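Local coordinates for protein citrate synthase (Metallosphaera sedula, PDB 6ABX) that probably catalyses the condensation of oxaloacetate with acetyl-CoA and water to give citrate and CoA, a step of the tricarboxylic acid cycle, at residues R132-Q137 / G318-L323; E138-D143 / F152-R157; N287-I292 / V306-G311. One frame throughout, in Å; residues are numbered along the deposited sequence.

Contact 1: residues R132-Q137 / G318-L323; sequences RTRRNQ and GFDPDL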
loop_
_atom_site.group_PDB
_atom_site.type_symbol
_atom_site.label_atom_id
_atom_site.label_comp_id
_atom_site.label_asym_id
_atom_site.label_seq_id
_atom_site.Cartn_x
_atom_site.Cartn_y
_atom_site.Cartn_z
ATOM N N ARG A 132 22.114 13.943 -4.061
ATOM C CA ARG A 132 23.546 14.046 -4.405
ATOM C C ARG A 132 23.701 13.583 -5.863
ATOM O O ARG A 132 24.329 14.298 -6.655
ATOM C CB ARG A 132 24.403 13.137 -3.523
ATOM C CG ARG A 132 24.443 13.537 -2.053
ATOM C CD ARG A 132 25.258 14.768 -1.753
ATOM N NE ARG A 132 26.711 14.635 -1.851
ATOM C CZ ARG A 132 27.582 15.625 -1.686
ATOM N NH1 ARG A 132 27.211 16.833 -1.267
ATOM N NH2 ARG A 132 28.866 15.378 -1.857
ATOM N N THR A 133 23.041 12.478 -6.207
ATOM C CA THR A 133 23.202 11.878 -7.568
ATOM C C THR A 133 22.699 12.871 -8.624
ATOM O O THR A 133 23.322 13.074 -9.681
ATOM C CB THR A 133 22.523 10.513 -7.653
ATOM O OG1 THR A 133 23.110 9.614 -6.715
ATOM C CG2 THR A 133 22.621 9.940 -9.043
ATOM N N ARG A 134 21.565 13.517 -8.352
ATOM C CA ARG A 134 20.984 14.437 -9.307
ATOM C C ARG A 134 21.945 15.595 -9.594
ATOM O O ARG A 134 21.929 16.160 -10.701
ATOM C CB ARG A 134 19.650 14.990 -8.823
ATOM C CG ARG A 134 18.551 13.968 -8.950
ATOM C CD ARG A 134 17.374 14.601 -8.319
ATOM N NE ARG A 134 16.154 13.965 -8.609
ATOM C CZ ARG A 134 14.999 14.567 -8.325
ATOM N NH1 ARG A 134 14.997 15.682 -7.592
ATOM N NH2 ARG A 134 13.881 14.051 -8.768
ATOM N N ARG A 135 22.691 16.005 -8.569
ATOM C CA ARG A 135 23.659 17.117 -8.666
ATOM C C ARG A 135 25.046 16.665 -9.096
ATOM O O ARG A 135 26.025 17.435 -8.931
ATOM C CB ARG A 135 23.722 17.791 -7.297
ATOM C CG ARG A 135 22.424 18.530 -6.990
ATOM C CD ARG A 135 22.346 19.131 -5.606
ATOM N NE ARG A 135 21.128 19.940 -5.461
ATOM C CZ ARG A 135 20.639 20.366 -4.288
ATOM N NH1 ARG A 135 21.208 19.977 -3.147
ATOM N NH2 ARG A 135 19.494 21.053 -4.275
ATOM N N ASN A 136 25.186 15.413 -9.543
ATOM C CA ASN A 136 26.498 14.847 -9.913
ATOM C C ASN A 136 27.509 14.907 -8.769
ATOM O O ASN A 136 28.718 15.166 -8.994
ATOM C CB ASN A 136 27.090 15.589 -11.138
ATOM C CG ASN A 136 26.260 15.445 -12.396
ATOM O OD1 ASN A 136 25.518 14.484 -12.540
ATOM N ND2 ASN A 136 26.373 16.398 -13.319
ATOM N N GLN A 137 27.042 14.681 -7.538
ATOM C CA GLN A 137 27.847 14.674 -6.337
ATOM C C GLN A 137 27.910 13.258 -5.784
ATOM O O GLN A 137 27.035 12.434 -6.049
ATOM C CB GLN A 137 27.244 15.585 -5.265
ATOM C CG GLN A 137 27.178 17.043 -5.674
ATOM C CD GLN A 137 26.313 17.840 -4.731
ATOM O OE1 GLN A 137 25.307 17.363 -4.214
ATOM N NE2 GLN A 137 26.746 19.045 -4.484
ATOM N N GLY A 318 18.247 23.199 1.305
ATOM C CA GLY A 318 19.015 22.641 0.229
ATOM C C GLY A 318 18.427 21.440 -0.441
ATOM O O GLY A 318 19.125 20.774 -1.238
ATOM N N PHE A 319 17.144 21.090 -0.166
ATOM C CA PHE A 319 16.504 20.017 -0.892
ATOM C C PHE A 319 15.785 20.512 -2.151
ATOM O O PHE A 319 15.107 21.527 -2.053
ATOM C CB PHE A 319 15.473 19.363 0.033
ATOM C CG PHE A 319 16.062 18.695 1.252
ATOM C CD1 PHE A 319 16.539 17.405 1.145
ATOM C CD2 PHE A 319 16.128 19.334 2.472
ATOM C CE1 PHE A 319 17.060 16.767 2.253
ATOM C CE2 PHE A 319 16.628 18.685 3.594
ATOM C CZ PHE A 319 17.097 17.408 3.465
ATOM N N ASP A 320 15.859 19.779 -3.277
ATOM C CA ASP A 320 15.073 20.019 -4.478
ATOM C C ASP A 320 13.610 19.898 -4.083
ATOM O O ASP A 320 13.222 18.993 -3.333
ATOM C CB ASP A 320 15.310 19.045 -5.661
ATOM C CG ASP A 320 16.634 19.183 -6.379
ATOM O OD1 ASP A 320 17.247 20.263 -6.243
ATOM O OD2 ASP A 320 17.065 18.174 -7.034
ATOM N N PRO A 321 12.752 20.804 -4.581
ATOM C CA PRO A 321 11.322 20.718 -4.349
ATOM C C PRO A 321 10.666 19.361 -4.599
ATOM O O PRO A 321 9.800 18.959 -3.809
ATOM C CB PRO A 321 10.758 21.751 -5.331
ATOM C CG PRO A 321 11.831 22.785 -5.379
ATOM C CD PRO A 321 13.106 21.979 -5.390
ATOM N N ASP A 322 11.091 18.610 -5.612
ATOM C CA ASP A 322 10.301 17.457 -5.849
ATOM C C ASP A 322 10.714 16.313 -4.897
ATOM O O ASP A 322 10.089 15.267 -4.938
ATOM C CB ASP A 322 10.327 17.031 -7.300
ATOM C CG ASP A 322 11.652 16.434 -7.660
ATOM O OD1 ASP A 322 12.599 16.709 -6.920
ATOM O OD2 ASP A 322 11.715 15.721 -8.697
ATOM N N LEU A 323 11.743 16.513 -4.065
ATOM C CA LEU A 323 12.018 15.534 -2.978
ATOM C C LEU A 323 11.101 15.772 -1.784
ATOM O O LEU A 323 11.105 14.923 -0.821
ATOM C CB LEU A 323 13.487 15.638 -2.580
ATOM C CG LEU A 323 14.448 15.139 -3.646
ATOM C CD1 LEU A 323 15.862 15.110 -3.117
ATOM C CD2 LEU A 323 14.059 13.743 -4.112
HETATM O O HOH W 1 17.454 23.200 -2.974
HETATM O O HOH W 2 19.558 20.732 -7.844
#
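R134, the last residue of helix 112-134, and R135 just after it join D320 and D322 in a salt-bridge network that ties this helix end, closed by a Schellman motif at N136, to the loop between helices 310-316 and 324-343. R134 and D322 meet tip to tip, their planes nearly coplanar: NH1 of R134 lies 2.7 Å from OD1 of D322 in a nearly straight bond (172°), and NH2 of R134 lies 2.7 Å from OD2 of D322. The CB bond of D322 does not point at R134; CG, between backbone N and carbonyl carbon, turns toward it. NH1 of R134 also gives a longer bond to the anti lone pair of D320 OD2 (3.3 Å). NE of R134 bonds to the carbonyl of A86, so all three guanidinium nitrogens have acceptors; CD2 of L323 lies over one face, toward the rim. R135 closes on a backbone oxygen: NH1 of R135 bonds to O of G318 at 2.9 Å, nearly along the C=O axis, and NH2 of R135 to the same O at 3.1 Å, from above the carbonyl plane. OD1 of D320 receives a weak bond from R135 NH2 (3.1 Å). A water accepts from R135 NE at 3.0 Å and donates to D320 OD1 at 2.9 Å.

Contact 2: residues E138-D143 / F152-R157; sequences EFVEPD and FLYMIR
V140 and Y154 lead a surface contact of apolar packing and water bridges, in which the loop after helix 112-134 folds back along helix 148-157, the next helix in the chain. The CG1 methyl of V140 sits over one face of the Y154 ring, 3.3 Å from CE2 of Y154, a close methyl-to-ring approach. Because CG1 of V140 is anti to its backbone N (chi1 177°), this branch takes the ring while CG2 lies nearer the carbonyl O of M155. The E141 carbonyl O comes to the rim of the same ring, near its plane and close to CE2, and CB of D143 touches CE2 obliquely at 3.9 Å. The polar end of D143 turns to other partners, S145 and R160. This is a loop return between consecutive helices of the largely helical citrate synthase fold, with 138-143 running roughly antiparallel to 152-157. Deeper in, M155 lays its thioether against P142, SD of M155 being 3.8 Å from CA of P142, and CG of M155 rests on the carbonyl O of V140. Replacing Y154 by an alanine would probably leave V140 CG1 without the ring beneath it and the water at E141 O without its hydroxyl partner. That water donates to E141 O at 2.6 Å and lies 2.7 Å from OH of Y154, in the ring plane. A second water accepts from N of V140 at 2.9 Å and donates to O of M155 at 2.9 Å, so it joins loop and helix backbones.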
loop_
_atom_site.group_PDB
_atom_site.type_symbol
_atom_site.label_atom_id
_atom_site.label_comp_id
_atom_site.label_asym_id
_atom_site.label_seq_id
_atom_site.Cartn_x
_atom_site.Cartn_y
_atom_site.Cartn_z
ATOM N N GLU A 138 28.981 12.983 -5.073
ATOM C CA GLU A 138 29.239 11.690 -4.519
ATOM C C GLU A 138 28.376 11.454 -3.279
ATOM O O GLU A 138 28.114 12.379 -2.448
ATOM C CB GLU A 138 30.711 11.555 -4.139
ATOM C CG GLU A 138 31.135 10.137 -3.870
ATOM C CD GLU A 138 32.617 9.976 -3.609
ATOM O OE1 GLU A 138 33.301 10.995 -3.387
ATOM O OE2 GLU A 138 33.049 8.820 -3.584
ATOM N N PHE A 139 27.969 10.201 -3.148
ATOM C CA PHE A 139 27.291 9.716 -1.957
ATOM C C PHE A 139 28.100 10.147 -0.733
ATOM O O PHE A 139 29.337 9.915 -0.643
ATOM C CB PHE A 139 27.155 8.210 -2.141
ATOM C CG PHE A 139 26.414 7.435 -1.083
ATOM C CD1 PHE A 139 25.510 8.042 -0.226
ATOM C CD2 PHE A 139 26.512 6.039 -1.111
ATOM C CE1 PHE A 139 24.825 7.264 0.705
ATOM C CE2 PHE A 139 25.781 5.264 -0.218
ATOM C CZ PHE A 139 24.966 5.893 0.703
ATOM N N VAL A 140 27.428 10.782 0.234
ATOM C CA VAL A 140 27.957 11.059 1.527
ATOM C C VAL A 140 27.361 10.043 2.505
ATOM O O VAL A 140 26.180 10.065 2.791
ATOM C CB VAL A 140 27.675 12.489 1.996
ATOM C CG1 VAL A 140 28.172 12.746 3.412
ATOM C CG2 VAL A 140 28.221 13.527 1.010
ATOM N N GLU A 141 28.203 9.156 3.013
ATOM C CA GLU A 141 27.666 8.080 3.859
ATOM C C GLU A 141 27.247 8.688 5.178
ATOM O O GLU A 141 27.828 9.644 5.692
ATOM C CB GLU A 141 28.688 6.962 4.056
ATOM C CG GLU A 141 28.830 6.088 2.824
ATOM C CD GLU A 141 29.839 4.954 2.970
ATOM O OE1 GLU A 141 29.764 4.219 3.977
ATOM O OE2 GLU A 141 30.690 4.814 2.082
ATOM N N PRO A 142 26.253 8.064 5.851
ATOM C CA PRO A 142 25.849 8.560 7.156
ATOM C C PRO A 142 26.976 8.526 8.179
ATOM O O PRO A 142 27.818 7.611 8.152
ATOM C CB PRO A 142 24.727 7.619 7.644
ATOM C CG PRO A 142 24.597 6.556 6.590
ATOM C CD PRO A 142 25.482 6.921 5.407
ATOM N N ASP A 143 26.929 9.514 9.061
ATOM C CA ASP A 143 27.897 9.672 10.142
ATOM C C ASP A 143 27.184 9.382 11.453
ATOM O O ASP A 143 26.365 10.171 11.931
ATOM C CB ASP A 143 28.555 11.041 10.130
ATOM C CG ASP A 143 29.561 11.281 11.238
ATOM O OD1 ASP A 143 29.638 10.439 12.185
ATOM O OD2 ASP A 143 30.313 12.262 11.124
ATOM N N PHE A 152 21.252 14.361 8.462
ATOM C CA PHE A 152 20.487 14.480 7.239
ATOM C C PHE A 152 21.054 15.650 6.396
ATOM O O PHE A 152 21.319 15.505 5.188
ATOM C CB PHE A 152 19.001 14.704 7.573
ATOM C CG PHE A 152 18.012 14.346 6.490
ATOM C CD1 PHE A 152 18.390 14.118 5.178
ATOM C CD2 PHE A 152 16.671 14.228 6.800
ATOM C CE1 PHE A 152 17.467 13.773 4.210
ATOM C CE2 PHE A 152 15.747 13.918 5.815
ATOM C CZ PHE A 152 16.147 13.632 4.543
ATOM N N LEU A 153 21.327 16.761 7.048
ATOM C CA LEU A 153 21.900 17.922 6.346
ATOM C C LEU A 153 23.336 17.649 5.902
ATOM O O LEU A 153 23.738 18.022 4.816
ATOM C CB LEU A 153 21.827 19.167 7.221
ATOM C CG LEU A 153 20.414 19.704 7.466
ATOM C CD1 LEU A 153 20.455 20.864 8.435
ATOM C CD2 LEU A 153 19.748 20.093 6.172
ATOM N N TYR A 154 24.087 16.921 6.715
ATOM C CA TYR A 154 25.468 16.515 6.382
ATOM C C TYR A 154 25.482 15.664 5.103
ATOM O O TYR A 154 26.273 15.878 4.203
ATOM C CB TYR A 154 26.086 15.754 7.555
ATOM C CG TYR A 154 27.333 14.996 7.212
ATOM C CD1 TYR A 154 28.503 15.679 6.919
ATOM C CD2 TYR A 154 27.333 13.627 7.085
ATOM C CE1 TYR A 154 29.640 14.985 6.524
ATOM C CE2 TYR A 154 28.471 12.916 6.727
ATOM C CZ TYR A 154 29.639 13.608 6.470
ATOM O OH TYR A 154 30.774 12.931 6.081
ATOM N N MET A 155 24.532 14.752 4.962
ATOM C CA MET A 155 24.505 13.864 3.827
ATOM C C MET A 155 24.120 14.615 2.541
ATOM O O MET A 155 24.399 14.126 1.461
ATOM C CB MET A 155 23.564 12.690 4.054
ATOM C CG MET A 155 24.078 11.694 5.123
ATOM S SD MET A 155 23.086 10.200 5.204
ATOM C CE MET A 155 21.483 10.946 5.547
ATOM N N ILE A 156 23.348 15.704 2.643
ATOM C CA ILE A 156 23.019 16.540 1.465
ATOM C C ILE A 156 24.178 17.456 1.084
ATOM O O ILE A 156 24.442 17.687 -0.121
ATOM C CB ILE A 156 21.749 17.374 1.793
ATOM C CG1 ILE A 156 20.548 16.492 2.100
ATOM C CG2 ILE A 156 21.435 18.345 0.675
ATOM C CD1 ILE A 156 20.030 15.864 0.859
ATOM N N ARG A 157 24.754 18.126 2.094
ATOM C CA ARG A 157 25.719 19.202 1.850
ATOM C C ARG A 157 27.136 18.660 1.752
ATOM O O ARG A 157 27.989 19.275 1.095
ATOM C CB ARG A 157 25.607 20.251 2.962
ATOM C CG ARG A 157 24.400 21.170 2.782
ATOM C CD ARG A 157 23.417 21.094 3.898
ATOM N NE ARG A 157 22.552 22.269 3.991
ATOM C CZ ARG A 157 22.472 23.005 5.056
ATOM N NH1 ARG A 157 23.459 22.995 5.939
ATOM N NH2 ARG A 157 21.374 23.699 5.254
HETATM O O HOH W 3 24.657 11.396 0.505
HETATM O O HOH W 4 30.378 10.281 5.576
#

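Contact 3: residues N287-I292 / V306-G311; sequences NRVEEI and VDFYSG
Y309 donates its hydroxyl to the side chain of N287, OH of Y309 lying 2.7 Å from OD1 of N287 and nearly in line with the amide C=O (160°). The two side chains cross at about a right angle, their amide and ring planes 63° apart. OE1 of E290 lies at the edge of the same ring, and OE2 of E290 is 3.4 Å from OH of Y309; this carboxylate has its strongest partner in K267, a salt bridge that probably steadies its charge. Beside the tyrosine, the end of the F308 ring meets the helix: CG1 of V289 lies at its edge, 3.8 Å from CE1 of F308, and CB of E290 is 3.8 Å from CE2 of F308. CG of F308, anti to its backbone N (chi1 -170°), is carried off toward helix 277-297. CD2 of F308 lies 3.5 Å above one face of the Y309 ring, toward its rim. Farther out, F308 also meets F225 edge-to-face and F251, an acetyl-CoA-binding residue; D307, predicted to be catalytic, directly precedes F308. The contact thus packs residues just before helix 310-316 against helix 277-297, with helix 261-270 alongside N287 and Y309, and helix 234-243 against V289.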
loop_
_atom_site.group_PDB
_atom_site.type_symbol
_atom_site.label_atom_id
_atom_site.label_comp_id
_atom_site.label_asym_id
_atom_site.label_seq_id
_atom_site.Cartn_x
_atom_site.Cartn_y
_atom_site.Cartn_z
ATOM N N ASN A 287 4.724 35.533 2.977
ATOM C CA ASN A 287 4.094 36.279 4.036
ATOM C C ASN A 287 2.990 37.185 3.474
ATOM O O ASN A 287 1.882 37.243 4.048
ATOM C CB ASN A 287 5.140 37.025 4.866
ATOM C CG ASN A 287 5.870 36.058 5.790
ATOM O OD1 ASN A 287 5.410 34.925 6.051
ATOM N ND2 ASN A 287 7.005 36.495 6.301
ATOM N N ARG A 288 3.287 37.849 2.354
ATOM C CA ARG A 288 2.278 38.683 1.685
ATOM C C ARG A 288 1.108 37.857 1.165
ATOM O O ARG A 288 -0.050 38.265 1.338
ATOM C CB ARG A 288 2.887 39.532 0.573
ATOM C CG ARG A 288 3.750 40.667 1.078
ATOM C CD ARG A 288 4.773 41.070 0.038
ATOM N NE ARG A 288 5.086 42.492 -0.014
ATOM C CZ ARG A 288 4.581 43.319 -0.939
ATOM N NH1 ARG A 288 3.424 43.041 -1.534
ATOM N NH2 ARG A 288 5.253 44.398 -1.278
ATOM N N VAL A 289 1.370 36.688 0.548
ATOM C CA VAL A 289 0.310 35.839 0.109
ATOM C C VAL A 289 -0.553 35.407 1.293
ATOM O O VAL A 289 -1.803 35.390 1.228
ATOM C CB VAL A 289 0.832 34.591 -0.632
ATOM C CG1 VAL A 289 -0.278 33.597 -0.882
ATOM C CG2 VAL A 289 1.529 34.958 -1.925
ATOM N N GLU A 290 0.123 35.066 2.406
ATOM C CA GLU A 290 -0.602 34.629 3.592
ATOM C C GLU A 290 -1.566 35.729 4.075
ATOM O O GLU A 290 -2.736 35.448 4.333
ATOM C CB GLU A 290 0.399 34.235 4.694
ATOM C CG GLU A 290 -0.246 33.480 5.833
ATOM C CD GLU A 290 0.383 33.766 7.183
ATOM O OE1 GLU A 290 0.080 33.054 8.180
ATOM O OE2 GLU A 290 1.129 34.750 7.259
ATOM N N GLU A 291 -1.079 36.971 4.110
ATOM C CA GLU A 291 -1.858 38.147 4.592
ATOM C C GLU A 291 -3.134 38.336 3.754
ATOM O O GLU A 291 -4.224 38.458 4.302
ATOM C CB GLU A 291 -1.043 39.431 4.544
ATOM C CG GLU A 291 0.127 39.464 5.507
ATOM C CD GLU A 291 1.026 40.708 5.433
ATOM O OE1 GLU A 291 1.112 41.358 4.350
ATOM O OE2 GLU A 291 1.661 41.030 6.473
ATOM N N ILE A 292 -3.002 38.279 2.430
ATOM C CA ILE A 292 -4.140 38.475 1.494
ATOM C C ILE A 292 -5.112 37.312 1.597
ATOM O O ILE A 292 -6.346 37.467 1.636
ATOM C CB ILE A 292 -3.641 38.667 0.046
ATOM C CG1 ILE A 292 -2.749 39.891 -0.087
ATOM C CG2 ILE A 292 -4.803 38.713 -0.935
ATOM C CD1 ILE A 292 -1.848 39.845 -1.311
ATOM N N VAL A 306 -0.093 23.304 6.688
ATOM C CA VAL A 306 1.348 23.052 6.898
ATOM C C VAL A 306 2.143 23.219 5.590
ATOM O O VAL A 306 3.272 23.719 5.614
ATOM C CB VAL A 306 1.514 21.647 7.518
ATOM C CG1 VAL A 306 0.919 20.537 6.658
ATOM C CG2 VAL A 306 2.946 21.378 7.913
ATOM N N ASP A 307 1.578 22.780 4.460
ATOM C CA ASP A 307 2.328 22.850 3.225
ATOM C C ASP A 307 2.366 24.251 2.601
ATOM O O ASP A 307 2.980 24.388 1.543
ATOM C CB ASP A 307 1.871 21.876 2.142
ATOM C CG ASP A 307 0.391 21.855 1.826
ATOM O OD1 ASP A 307 -0.307 22.791 2.217
ATOM O OD2 ASP A 307 -0.050 20.838 1.194
ATOM N N PHE A 308 1.830 25.296 3.257
ATOM C CA PHE A 308 2.110 26.630 2.805
ATOM C C PHE A 308 3.591 26.970 2.972
ATOM O O PHE A 308 4.198 27.627 2.102
ATOM C CB PHE A 308 1.222 27.608 3.564
ATOM C CG PHE A 308 1.268 29.005 3.009
ATOM C CD1 PHE A 308 0.551 29.314 1.867
ATOM C CD2 PHE A 308 2.072 29.973 3.578
ATOM C CE1 PHE A 308 0.550 30.611 1.370
ATOM C CE2 PHE A 308 2.108 31.262 3.054
ATOM C CZ PHE A 308 1.372 31.557 1.920
ATOM N N TYR A 309 4.164 26.580 4.125
ATOM C CA TYR A 309 5.545 26.956 4.497
ATOM C C TYR A 309 6.514 25.762 4.362
ATOM O O TYR A 309 7.695 26.001 4.236
ATOM C CB TYR A 309 5.592 27.476 5.941
ATOM C CG TYR A 309 5.103 28.900 6.059
ATOM C CD1 TYR A 309 5.787 29.928 5.432
ATOM C CD2 TYR A 309 3.948 29.210 6.742
ATOM C CE1 TYR A 309 5.348 31.246 5.506
ATOM C CE2 TYR A 309 3.456 30.517 6.755
ATOM C CZ TYR A 309 4.166 31.531 6.150
ATOM O OH TYR A 309 3.665 32.816 6.184
ATOM N N SER A 310 6.040 24.507 4.424
ATOM C CA SER A 310 6.982 23.358 4.563
ATOM C C SER A 310 7.907 23.281 3.355
ATOM O O SER A 310 9.138 23.142 3.517
ATOM C CB SER A 310 6.279 22.081 4.792
ATOM O OG SER A 310 5.450 21.749 3.685
ATOM N N GLY A 311 7.345 23.350 2.138
ATOM C CA GLY A 311 8.203 23.236 0.963
ATOM C C GLY A 311 9.291 24.306 0.912
ATOM O O GLY A 311 10.452 24.026 0.613
#

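Contacts 1 and 2 touch, and segment 138-143 follows directly on 132-137: contact 1 holds the end of helix 112-134, contact 2 the loop after it and helix 148-157. R132, beside the arginines of contact 1, bonds through NE to the carbonyl of E138 and through NH1 to that of I156, while F319 packs on I156. Contact 3 stands apart, its centre about 23 Å from that of contact 1 and about 29 Å from that of contact 2. It is buried and mainly aromatic, with one direct hydrogen bond, close to acetyl-CoA-binding residues. Partly buried contact 1 relies on charge, and contact 2, at the surface, on apolar packing and water. Contacts 1 and 3 flank helix 310-316, one after its end and the other at its start.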